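Local coordinates for SusD superfamily protein (Bacteroides vulgatus, PDB 3MYV) that probably binds polysaccharide at the bacterial outer membrane, as other members of the SusD family do, at residues A[131-136]-A[202-207]; A[188-193]-A[247-252]; A[269-274]-A[300-305]. All blocks are in the same frame, centred on the assembly; numbering follows the deposited sequence. Where two conformers were deposited one is given.

Interaction 1 (A[131-136]-A[202-207]); sequences PYTKDK and YHDDNR
The CA atoms of Y132 and H203 lie 6.2 Å apart where the short, weakly bonded helix 132-135 meets the end of helix 189-202, and T133 and D204 pair one residue further on. CG of Y132 stands anti to the backbone N (chi1 177°), and H203 CD2 lies over the centre of the phenol ring, while NE2 of H203 comes within 3.4 Å of CZ of Y132. The two ring planes are inclined at 43°. On the opposite face of the Y132 ring, near its rim, is K136 CA. The imidazole is held by D205: H203 ND1 donates to D205 OD2 over 2.7 Å, in the plane of the imidazole ring. T133 CG2 touches Y202 O at 3.8 Å and D204 CG, while T133 OG1 bonds to R403 O. One water joins T133 N to Y202 O, and another joins K136 NZ to D204 OD2, two charged atoms 4.3 Å apart. An alanine in place of Y132 would probably open a gap over CD2 and NE2 of H203. D204, with positive phi, completes a Schellman motif, the helix-ending turn that here links helices 189-202 and 206-223 in this TPR-clan fold.

Interaction 2 (A[188-193]-A[247-252]); sequences NKYAAR and ESFFEI
F249, which with F250 forms a classic beta bulge facing L332 of strand 329-333, packs on A191 in the first turn of helix 189-202. The backbones come close here, with the CA atoms of A191 and F249 4.8 Å apart. F249 CB rests 3.6 Å from A191 CA and 3.8 Å from A191 CB, a tight approach that the small alanine side chain permits. CG of F249 is anti to its carbonyl carbon (chi1 -57°), and the ring atom CD1 of F249 meets Y190 CB at 3.7 Å. Backbone oxygens lie over both faces of this ring: E247 O is above its centre, and Y190 O is on the opposite face, offset toward the rim. Y226 meets the F249 ring edge-to-face and also touches the ring of Y190. The next residue, F250, adds a looser contact, its CB 4.1 Å from A191 CB; CG is anti to the backbone N (chi1 177°), and the rest of the side chain leads away from the helix.

No hydrogen bond crosses between the segments; polar groups are bonded within each of them and to their surroundings. N188 is the N-cap: its OD1 accepts from A191 N over 3.1 Å in a nearly straight bond (169°), while ND2 donates to Y226 OH. In the other segment S248 OG donates to E251 OE1 at 2.7 Å, on the anti lone pair of that oxygen. The arrangement is a buried, apolar helix-to-strand contact, in which a beta bulge sets the F249 side chain, and only CB of F250, against the Asn-capped first turn of a helix.

Interaction 3 (A[269-274]-A[300-305]); sequences LNWYGY and EENKYA
The indole of W271 and the side-chain amide of N302 stack with their planes only 14° apart. N302 CG sits on one face of the indole, 3.3 Å above its plane and offset toward the rim, and N302 CB makes a CH-pi contact with the six-membered ring, 3.7 Å from CB to the ring centroid and 8° off the ring normal. At the edge of the indole, in its plane, is Y272 CD1. K303 O also lies at the edge, near the plane, 3.2 Å from W271 CH2. The ring of Y272 in turn carries W271 CD1 over the centre of one face. Beyond this, W271 CH2 approaches Y304 CD1 obliquely at 3.9 Å, and the ring of W311, from the neighbouring strand 307-312, meets the indole as well.

W271 CG is anti to the backbone N (chi1 177°), which directs CG toward strand 299-304. The backbone of 270-273 forms a type I turn, in which N270 OD1 accepts from Y272 N at 2.9 Å, an Asx turn. The amide of N302 is restrained by K303 N, which donates to its OD1 over 2.7 Å, in the carbonyl plane and on a lone pair. N302 ND2 donates to a water 3.0 Å away that also bonds Y272 OH. Y304 OH has its own partner in E52 N, and its ring meets F278 edge-to-face.

W271 NE1 and N302 ND2 are 3.3 Å apart but both are donors, with no hydrogen bond between them. The loop is therefore joined to strand 299-304, which pairs antiparallel with 307-312, largely by amide-on-indole and edge packing, with a water bridging Y272 OH and N302 ND2 and no direct hydrogen bond between the segments.

Interactions 1 and 2 lie at the two ends of helix 189-202, the second at its start and the first where it gives way to helix 206-223; their centres are 23 Å apart, with nearest atoms about 11 Å from each other. Along the chain their segments alternate. Interaction 3 follows both in sequence and lies farther off, its centre 31 Å from that of interaction 2 and 37 Å from that of interaction 1, on the opposite side of the chain's centre from the latter. Interaction 2 is buried, the other two are at the surface. Shortly after segment 247-252 the chain supplies N254, S255, D258 and P260 which, with L325, surround the bound sodium ion.

Interaction 1 (A[131-136]-A[202-207])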
loop_
_atom_site.group_PDB
_atom_site.type_symbol
_atom_site.label_atom_id
_atom_site.label_comp_id
_atom_site.label_asym_id
_atom_site.label_seq_id
_atom_site.Cartn_x
_atom_site.Cartn_y
_atom_site.Cartn_z
ATOM N N PRO A 131 -13.402 -5.889 4.216
ATOM C CA PRO A 131 -12.385 -5.834 5.274
ATOM C C PRO A 131 -12.541 -6.953 6.282
ATOM O O PRO A 131 -13.659 -7.253 6.734
ATOM C CB PRO A 131 -12.656 -4.471 5.952
ATOM C CG PRO A 131 -13.290 -3.668 4.892
ATOM C CD PRO A 131 -14.130 -4.610 4.107
ATOM N N TYR A 132 -11.418 -7.566 6.644
ATOM C CA TYR A 132 -11.450 -8.605 7.667
ATOM C C TYR A 132 -12.246 -8.188 8.882
ATOM O O TYR A 132 -13.027 -8.989 9.432
ATOM C CB TYR A 132 -10.038 -9.010 8.105
ATOM C CG TYR A 132 -10.072 -10.029 9.220
ATOM C CD1 TYR A 132 -10.192 -11.371 8.937
ATOM C CD2 TYR A 132 -10.045 -9.638 10.565
ATOM C CE1 TYR A 132 -10.241 -12.305 9.929
ATOM C CE2 TYR A 132 -10.110 -10.573 11.571
ATOM C CZ TYR A 132 -10.206 -11.909 11.250
ATOM O OH TYR A 132 -10.286 -12.857 12.244
ATOM N N THR A 133 -12.038 -6.939 9.314
ATOM C CA THR A 133 -12.643 -6.440 10.541
ATOM C C THR A 133 -14.154 -6.267 10.429
ATOM O O THR A 133 -14.810 -6.157 11.439
ATOM C CB THR A 133 -11.977 -5.108 10.988
ATOM O OG1 THR A 133 -11.802 -4.259 9.851
ATOM C CG2 THR A 133 -10.620 -5.397 11.600
ATOM N N LYS A 134 -14.736 -6.312 9.232
ATOM C CA LYS A 134 -16.218 -6.259 9.122
ATOM C C LYS A 134 -16.933 -7.450 9.778
ATOM O O LYS A 134 -17.984 -7.301 10.425
ATOM C CB LYS A 134 -16.671 -6.149 7.656
ATOM C CG LYS A 134 -18.184 -5.975 7.503
ATOM C CD LYS A 134 -18.586 -5.873 6.055
ATOM C CE LYS A 134 -20.055 -5.543 5.944
ATOM N NZ LYS A 134 -20.490 -5.582 4.511
ATOM N N ASP A 135 -16.337 -8.622 9.635
ATOM C CA ASP A 135 -17.062 -9.866 9.813
ATOM C C ASP A 135 -16.141 -11.040 10.114
ATOM O O ASP A 135 -16.447 -12.188 9.760
ATOM C CB ASP A 135 -17.848 -10.132 8.526
ATOM C CG ASP A 135 -16.942 -10.372 7.323
ATOM O OD1 ASP A 135 -15.706 -10.245 7.451
ATOM O OD2 ASP A 135 -17.486 -10.723 6.250
ATOM N N LYS A 136 -15.022 -10.765 10.777
ATOM C CA LYS A 136 -14.004 -11.771 11.056
ATOM C C LYS A 136 -13.623 -12.553 9.799
ATOM O O LYS A 136 -13.396 -13.767 9.846
ATOM C CB LYS A 136 -14.461 -12.707 12.193
ATOM C CG LYS A 136 -14.555 -12.035 13.575
ATOM C CD LYS A 136 -13.182 -11.909 14.206
ATOM C CE LYS A 136 -13.179 -11.179 15.559
ATOM N NZ LYS A 136 -11.848 -10.493 15.775
ATOM N N TYR A 202 -4.416 -4.957 10.257
ATOM C CA TYR A 202 -5.571 -5.215 9.421
ATOM C C TYR A 202 -6.370 -6.435 9.899
ATOM O O TYR A 202 -7.573 -6.499 9.693
ATOM C CB TYR A 202 -5.172 -5.437 7.975
ATOM C CG TYR A 202 -4.998 -4.197 7.109
ATOM C CD1 TYR A 202 -4.025 -3.247 7.390
ATOM C CD2 TYR A 202 -5.769 -4.025 5.970
ATOM C CE1 TYR A 202 -3.855 -2.144 6.580
ATOM C CE2 TYR A 202 -5.584 -2.941 5.136
ATOM C CZ TYR A 202 -4.630 -2.011 5.449
ATOM O OH TYR A 202 -4.472 -0.925 4.640
ATOM N N HIS A 203 -5.674 -7.403 10.503
ATOM C CA HIS A 203 -6.288 -8.617 11.033
ATOM C C HIS A 203 -6.851 -8.478 12.471
ATOM O O HIS A 203 -7.376 -9.449 13.036
ATOM C CB HIS A 203 -5.271 -9.756 10.962
ATOM C CG HIS A 203 -5.877 -11.130 11.063
ATOM N ND1 HIS A 203 -5.474 -12.050 12.014
ATOM C CD2 HIS A 203 -6.828 -11.743 10.323
ATOM C CE1 HIS A 203 -6.169 -13.166 11.857
ATOM N NE2 HIS A 203 -6.995 -13.009 10.834
ATOM N N ASP A 204 -6.806 -7.267 13.030
ATOM C CA ASP A 204 -7.225 -6.980 14.421
ATOM C C ASP A 204 -6.365 -7.669 15.483
ATOM O O ASP A 204 -6.801 -7.823 16.633
ATOM C CB ASP A 204 -8.718 -7.348 14.653
ATOM C CG ASP A 204 -9.533 -6.213 15.288
ATOM O OD1 ASP A 204 -8.980 -5.151 15.662
ATOM O OD2 ASP A 204 -10.764 -6.380 15.408
ATOM N N ASP A 205 -5.156 -8.088 15.127
ATOM C CA ASP A 205 -4.231 -8.671 16.088
ATOM C C ASP A 205 -3.438 -7.489 16.675
ATOM O O ASP A 205 -2.253 -7.330 16.424
ATOM C CB ASP A 205 -3.266 -9.662 15.427
ATOM C CG ASP A 205 -3.933 -10.901 14.876
ATOM O OD1 ASP A 205 -4.847 -11.484 15.520
ATOM O OD2 ASP A 205 -3.500 -11.310 13.770
ATOM N N ASN A 206 -4.102 -6.666 17.473
ATOM C CA ASN A 206 -3.501 -5.429 17.956
ATOM C C ASN A 206 -2.274 -5.628 18.831
ATOM O O ASN A 206 -1.316 -4.903 18.682
ATOM C CB ASN A 206 -4.559 -4.574 18.659
ATOM C CG ASN A 206 -5.648 -4.149 17.692
ATOM O OD1 ASN A 206 -6.828 -4.425 17.892
ATOM N ND2 ASN A 206 -5.235 -3.542 16.600
ATOM N N ARG A 207 -2.277 -6.635 19.708
ATOM C CA ARG A 207 -1.109 -6.926 20.534
ATOM C C ARG A 207 0.089 -7.324 19.666
ATOM O O ARG A 207 1.209 -6.812 19.844
ATOM C CB ARG A 207 -1.459 -8.021 21.553
ATOM C CG ARG A 207 -0.317 -8.528 22.409
ATOM C CD ARG A 207 0.501 -7.428 23.035
ATOM N NE ARG A 207 -0.271 -6.549 23.902
ATOM C CZ ARG A 207 0.267 -5.540 24.586
ATOM N NH1 ARG A 207 1.579 -5.296 24.499
ATOM N NH2 ARG A 207 -0.502 -4.772 25.356
HETATM O O HOH W 1 -9.669 -5.303 8.199
HETATM O O HOH W 2 -12.099 -8.458 14.185
#

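Interaction 2 (A[188-193]-A[247-252])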
loop_
_atom_site.group_PDB
_atom_site.type_symbol
_atom_site.label_atom_id
_atom_site.label_comp_id
_atom_site.label_asym_id
_atom_site.label_seq_id
_atom_site.Cartn_x
_atom_site.Cartn_y
_atom_site.Cartn_z
ATOM N N ASN A 188 13.732 -6.590 2.222
ATOM C CA ASN A 188 14.613 -7.328 3.121
ATOM C C ASN A 188 13.837 -7.662 4.401
ATOM O O ASN A 188 12.634 -7.433 4.473
ATOM C CB ASN A 188 15.884 -6.535 3.443
ATOM C CG ASN A 188 15.606 -5.263 4.254
ATOM O OD1 ASN A 188 14.466 -4.882 4.439
ATOM N ND2 ASN A 188 16.665 -4.624 4.746
ATOM N N LYS A 189 14.521 -8.194 5.404
ATOM C CA LYS A 189 13.847 -8.634 6.643
ATOM C C LYS A 189 13.095 -7.489 7.310
ATOM O O LYS A 189 11.981 -7.672 7.802
ATOM C CB LYS A 189 14.865 -9.249 7.606
ATOM C CG LYS A 189 14.251 -9.946 8.815
ATOM C CD LYS A 189 15.367 -10.602 9.644
ATOM C CE LYS A 189 14.824 -11.144 10.933
ATOM N NZ LYS A 189 15.753 -12.081 11.542
ATOM N N TYR A 190 13.675 -6.291 7.306
ATOM C CA TYR A 190 12.972 -5.152 7.869
ATOM C C TYR A 190 11.655 -4.841 7.176
ATOM O O TYR A 190 10.647 -4.598 7.850
ATOM C CB TYR A 190 13.854 -3.919 7.890
ATOM C CG TYR A 190 14.911 -3.912 8.948
ATOM C CD1 TYR A 190 14.676 -3.328 10.196
ATOM C CD2 TYR A 190 16.180 -4.387 8.673
ATOM C CE1 TYR A 190 15.676 -3.291 11.163
ATOM C CE2 TYR A 190 17.185 -4.338 9.613
ATOM C CZ TYR A 190 16.929 -3.798 10.850
ATOM O OH TYR A 190 17.946 -3.764 11.761
ATOM N N ALA A 191 11.662 -4.830 5.843
ATOM C CA ALA A 191 10.474 -4.627 5.035
ATOM C C ALA A 191 9.423 -5.654 5.357
ATOM O O ALA A 191 8.223 -5.339 5.547
ATOM C CB ALA A 191 10.840 -4.704 3.507
ATOM N N ALA A 192 9.846 -6.910 5.367
ATOM C CA ALA A 192 8.915 -8.006 5.652
ATOM C C ALA A 192 8.258 -7.899 7.030
ATOM O O ALA A 192 7.067 -8.203 7.169
ATOM C CB ALA A 192 9.631 -9.392 5.515
ATOM N N ARG A 193 9.028 -7.496 8.046
ATOM C CA ARG A 193 8.462 -7.263 9.380
ATOM C C ARG A 193 7.525 -6.046 9.379
ATOM O O ARG A 193 6.486 -6.075 10.021
ATOM C CB ARG A 193 9.573 -7.073 10.436
ATOM C CG ARG A 193 10.480 -8.315 10.603
ATOM C CD ARG A 193 11.722 -7.969 11.407
ATOM N NE ARG A 193 11.406 -7.705 12.804
ATOM C CZ ARG A 193 12.178 -7.022 13.637
ATOM N NH1 ARG A 193 13.305 -6.427 13.211
ATOM N NH2 ARG A 193 11.813 -6.908 14.898
ATOM N N GLU A 247 14.022 6.239 5.653
ATOM C CA GLU A 247 12.760 5.636 6.122
ATOM C C GLU A 247 12.339 4.421 5.272
ATOM O O GLU A 247 11.502 3.607 5.693
ATOM C CB GLU A 247 11.623 6.640 6.099
ATOM C CG GLU A 247 11.708 7.715 7.164
ATOM C CD GLU A 247 10.387 8.382 7.449
ATOM O OE1 GLU A 247 9.329 7.771 7.214
ATOM O OE2 GLU A 247 10.429 9.518 7.937
ATOM N N SER A 248 12.900 4.312 4.076
ATOM C CA SER A 248 12.378 3.395 3.082
ATOM C C SER A 248 12.863 1.968 3.312
ATOM O O SER A 248 14.055 1.676 3.119
ATOM C CB SER A 248 12.799 3.842 1.682
ATOM O OG SER A 248 12.257 2.956 0.713
ATOM N N PHE A 249 11.942 1.090 3.696
ATOM C CA PHE A 249 12.237 -0.354 3.772
ATOM C C PHE A 249 12.114 -0.975 2.362
ATOM O O PHE A 249 12.915 -1.844 1.951
ATOM C CB PHE A 249 11.261 -1.123 4.671
ATOM C CG PHE A 249 11.167 -0.639 6.095
ATOM C CD1 PHE A 249 12.264 -0.709 6.943
ATOM C CD2 PHE A 249 9.950 -0.158 6.610
ATOM C CE1 PHE A 249 12.182 -0.279 8.276
ATOM C CE2 PHE A 249 9.853 0.248 7.954
ATOM C CZ PHE A 249 10.975 0.200 8.778
ATOM N N PHE A 250 11.077 -0.550 1.646
ATOM C CA PHE A 250 10.784 -1.080 0.315
ATOM C C PHE A 250 10.206 0.020 -0.543
ATOM O O PHE A 250 9.165 0.590 -0.188
ATOM C CB PHE A 250 9.779 -2.246 0.434
ATOM C CG PHE A 250 9.348 -2.843 -0.890
ATOM C CD1 PHE A 250 10.231 -2.932 -1.978
ATOM C CD2 PHE A 250 8.073 -3.321 -1.040
ATOM C CE1 PHE A 250 9.820 -3.474 -3.188
ATOM C CE2 PHE A 250 7.657 -3.872 -2.250
ATOM C CZ PHE A 250 8.546 -3.921 -3.326
ATOM N N GLU A 251 10.854 0.322 -1.670
ATOM C CA GLU A 251 10.225 1.168 -2.686
ATOM C C GLU A 251 10.465 0.545 -4.050
ATOM O O GLU A 251 11.474 -0.133 -4.244
ATOM C CB GLU A 251 10.727 2.613 -2.635
ATOM C CG GLU A 251 12.196 2.803 -2.973
ATOM C CD GLU A 251 12.705 4.181 -2.609
ATOM O OE1 GLU A 251 12.634 4.544 -1.414
ATOM O OE2 GLU A 251 13.213 4.895 -3.513
ATOM N N ILE A 252 9.572 0.826 -4.995
ATOM C CA ILE A 252 9.701 0.341 -6.385
ATOM C C ILE A 252 10.771 1.165 -7.120
ATOM O O ILE A 252 10.712 2.408 -7.169
ATOM C CB ILE A 252 8.335 0.444 -7.148
ATOM C CG1 ILE A 252 7.222 -0.304 -6.408
ATOM C CG2 ILE A 252 8.461 -0.037 -8.610
ATOM C CD1 ILE A 252 7.468 -1.850 -6.270
#

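Interaction 3 (A[269-274]-A[300-305])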
loop_
_atom_site.group_PDB
_atom_site.type_symbol
_atom_site.label_atom_id
_atom_site.label_comp_id
_atom_site.label_asym_id
_atom_site.label_seq_id
_atom_site.Cartn_x
_atom_site.Cartn_y
_atom_site.Cartn_z
ATOM N N LEU A 269 0.096 12.129 -11.110
ATOM C CA LEU A 269 -0.318 13.088 -10.072
ATOM C C LEU A 269 0.164 14.516 -10.374
ATOM O O LEU A 269 -0.295 15.476 -9.773
ATOM C CB LEU A 269 0.206 12.684 -8.694
ATOM C CG LEU A 269 -0.503 11.549 -7.940
ATOM C CD1 LEU A 269 -0.050 11.556 -6.504
ATOM C CD2 LEU A 269 -2.022 11.675 -8.006
ATOM N N ASN A 270 1.146 14.636 -11.236
ATOM C CA ASN A 270 1.787 15.937 -11.457
ATOM C C ASN A 270 0.938 16.842 -12.354
ATOM O O ASN A 270 0.481 16.437 -13.426
ATOM C CB ASN A 270 3.171 15.723 -12.064
ATOM C CG ASN A 270 4.037 16.918 -11.960
ATOM O OD1 ASN A 270 3.876 17.894 -12.709
ATOM N ND2 ASN A 270 5.038 16.851 -11.059
ATOM N N TRP A 271 0.778 18.084 -11.921
ATOM C CA TRP A 271 -0.028 19.073 -12.632
ATOM C C TRP A 271 0.482 19.253 -14.064
ATOM O O TRP A 271 -0.307 19.419 -14.999
ATOM C CB TRP A 271 0.025 20.417 -11.889
ATOM C CG TRP A 271 -0.709 21.528 -12.562
ATOM C CD1 TRP A 271 -0.219 22.392 -13.492
ATOM C CD2 TRP A 271 -2.084 21.871 -12.377
ATOM N NE1 TRP A 271 -1.199 23.244 -13.904
ATOM C CE2 TRP A 271 -2.356 22.958 -13.227
ATOM C CE3 TRP A 271 -3.120 21.359 -11.568
ATOM C CZ2 TRP A 271 -3.614 23.552 -13.301
ATOM C CZ3 TRP A 271 -4.371 21.954 -11.634
ATOM C CH2 TRP A 271 -4.607 23.037 -12.494
ATOM N N TYR A 272 1.806 19.203 -14.197
ATOM C CA TYR A 272 2.494 19.403 -15.479
ATOM C C TYR A 272 2.640 18.126 -16.311
ATOM O O TYR A 272 3.152 18.178 -17.437
ATOM C CB TYR A 272 3.856 20.019 -15.218
ATOM C CG TYR A 272 3.693 21.327 -14.488
ATOM C CD1 TYR A 272 3.298 22.472 -15.168
ATOM C CD2 TYR A 272 3.847 21.387 -13.105
ATOM C CE1 TYR A 272 3.068 23.672 -14.495
ATOM C CE2 TYR A 272 3.649 22.578 -12.411
ATOM C CZ TYR A 272 3.268 23.715 -13.109
ATOM O OH TYR A 272 3.053 24.870 -12.414
ATOM N N GLY A 273 2.211 17.000 -15.736
ATOM C CA GLY A 273 2.238 15.682 -16.388
ATOM C C GLY A 273 0.847 15.383 -16.932
ATOM O O GLY A 273 0.336 16.126 -17.758
ATOM N N TYR A 274 0.194 14.336 -16.432
ATOM C CA TYR A 274 -1.138 14.034 -16.932
ATOM C C TYR A 274 -2.274 14.560 -16.041
ATOM O O TYR A 274 -3.455 14.394 -16.362
ATOM C CB TYR A 274 -1.275 12.541 -17.268
ATOM C CG TYR A 274 -1.049 12.235 -18.743
ATOM C CD1 TYR A 274 -1.780 12.892 -19.722
ATOM C CD2 TYR A 274 -0.119 11.281 -19.158
ATOM C CE1 TYR A 274 -1.598 12.625 -21.075
ATOM C CE2 TYR A 274 0.054 10.986 -20.516
ATOM C CZ TYR A 274 -0.688 11.666 -21.472
ATOM O OH TYR A 274 -0.532 11.426 -22.823
ATOM N N GLU A 300 0.742 22.066 -3.864
ATOM C CA GLU A 300 0.970 23.126 -4.830
ATOM C C GLU A 300 -0.355 23.672 -5.324
ATOM O O GLU A 300 -1.215 22.915 -5.774
ATOM C CB GLU A 300 1.735 22.577 -6.015
ATOM C CG GLU A 300 3.191 22.311 -5.687
ATOM C CD GLU A 300 3.985 23.588 -5.441
ATOM O OE1 GLU A 300 3.580 24.648 -5.980
ATOM O OE2 GLU A 300 4.994 23.524 -4.688
ATOM N N GLU A 301 -0.502 24.985 -5.229
ATOM C CA GLU A 301 -1.759 25.637 -5.572
ATOM C C GLU A 301 -1.832 25.902 -7.079
ATOM O O GLU A 301 -0.859 26.313 -7.692
ATOM C CB GLU A 301 -1.888 26.965 -4.832
ATOM C CG GLU A 301 -3.232 27.621 -4.951
ATOM C CD GLU A 301 -3.247 29.071 -4.468
ATOM O OE1 GLU A 301 -2.791 29.341 -3.336
ATOM O OE2 GLU A 301 -3.734 29.933 -5.221
ATOM N N ASN A 302 -3.008 25.713 -7.657
ATOM C CA ASN A 302 -3.255 26.159 -9.019
ATOM C C ASN A 302 -4.752 26.380 -9.214
ATOM O O ASN A 302 -5.496 26.510 -8.224
ATOM C CB ASN A 302 -2.667 25.161 -10.025
ATOM C CG ASN A 302 -2.164 25.832 -11.270
ATOM O OD1 ASN A 302 -2.908 26.547 -11.939
ATOM N ND2 ASN A 302 -0.877 25.629 -11.582
ATOM N N LYS A 303 -5.192 26.441 -10.473
ATOM C CA LYS A 303 -6.539 26.879 -10.803
ATOM C C LYS A 303 -7.093 25.892 -11.811
ATOM O O LYS A 303 -6.476 25.630 -12.845
ATOM C CB LYS A 303 -6.524 28.267 -11.409
ATOM C CG LYS A 303 -6.108 29.402 -10.482
ATOM C CD LYS A 303 -7.215 29.751 -9.510
ATOM C CE LYS A 303 -6.802 30.810 -8.536
ATOM N NZ LYS A 303 -7.978 31.199 -7.703
ATOM N N TYR A 304 -8.283 25.395 -11.516
ATOM C CA TYR A 304 -8.935 24.405 -12.330
ATOM C C TYR A 304 -10.441 24.602 -12.261
ATOM O O TYR A 304 -10.990 24.758 -11.157
ATOM C CB TYR A 304 -8.560 23.029 -11.779
ATOM C CG TYR A 304 -8.857 21.895 -12.705
ATOM C CD1 TYR A 304 -7.976 21.545 -13.727
ATOM C CD2 TYR A 304 -9.994 21.139 -12.532
ATOM C CE1 TYR A 304 -8.260 20.471 -14.569
ATOM C CE2 TYR A 304 -10.272 20.069 -13.351
ATOM C CZ TYR A 304 -9.414 19.742 -14.363
ATOM O OH TYR A 304 -9.734 18.654 -15.137
ATOM N N ALA A 305 -11.081 24.618 -13.436
ATOM C CA ALA A 305 -12.523 24.866 -13.581
ATOM C C ALA A 305 -12.972 26.069 -12.741
ATOM O O ALA A 305 -13.956 26.017 -12.010
ATOM C CB ALA A 305 -13.335 23.576 -13.245
HETATM O O HOH W 3 1.302 24.304 -9.980
#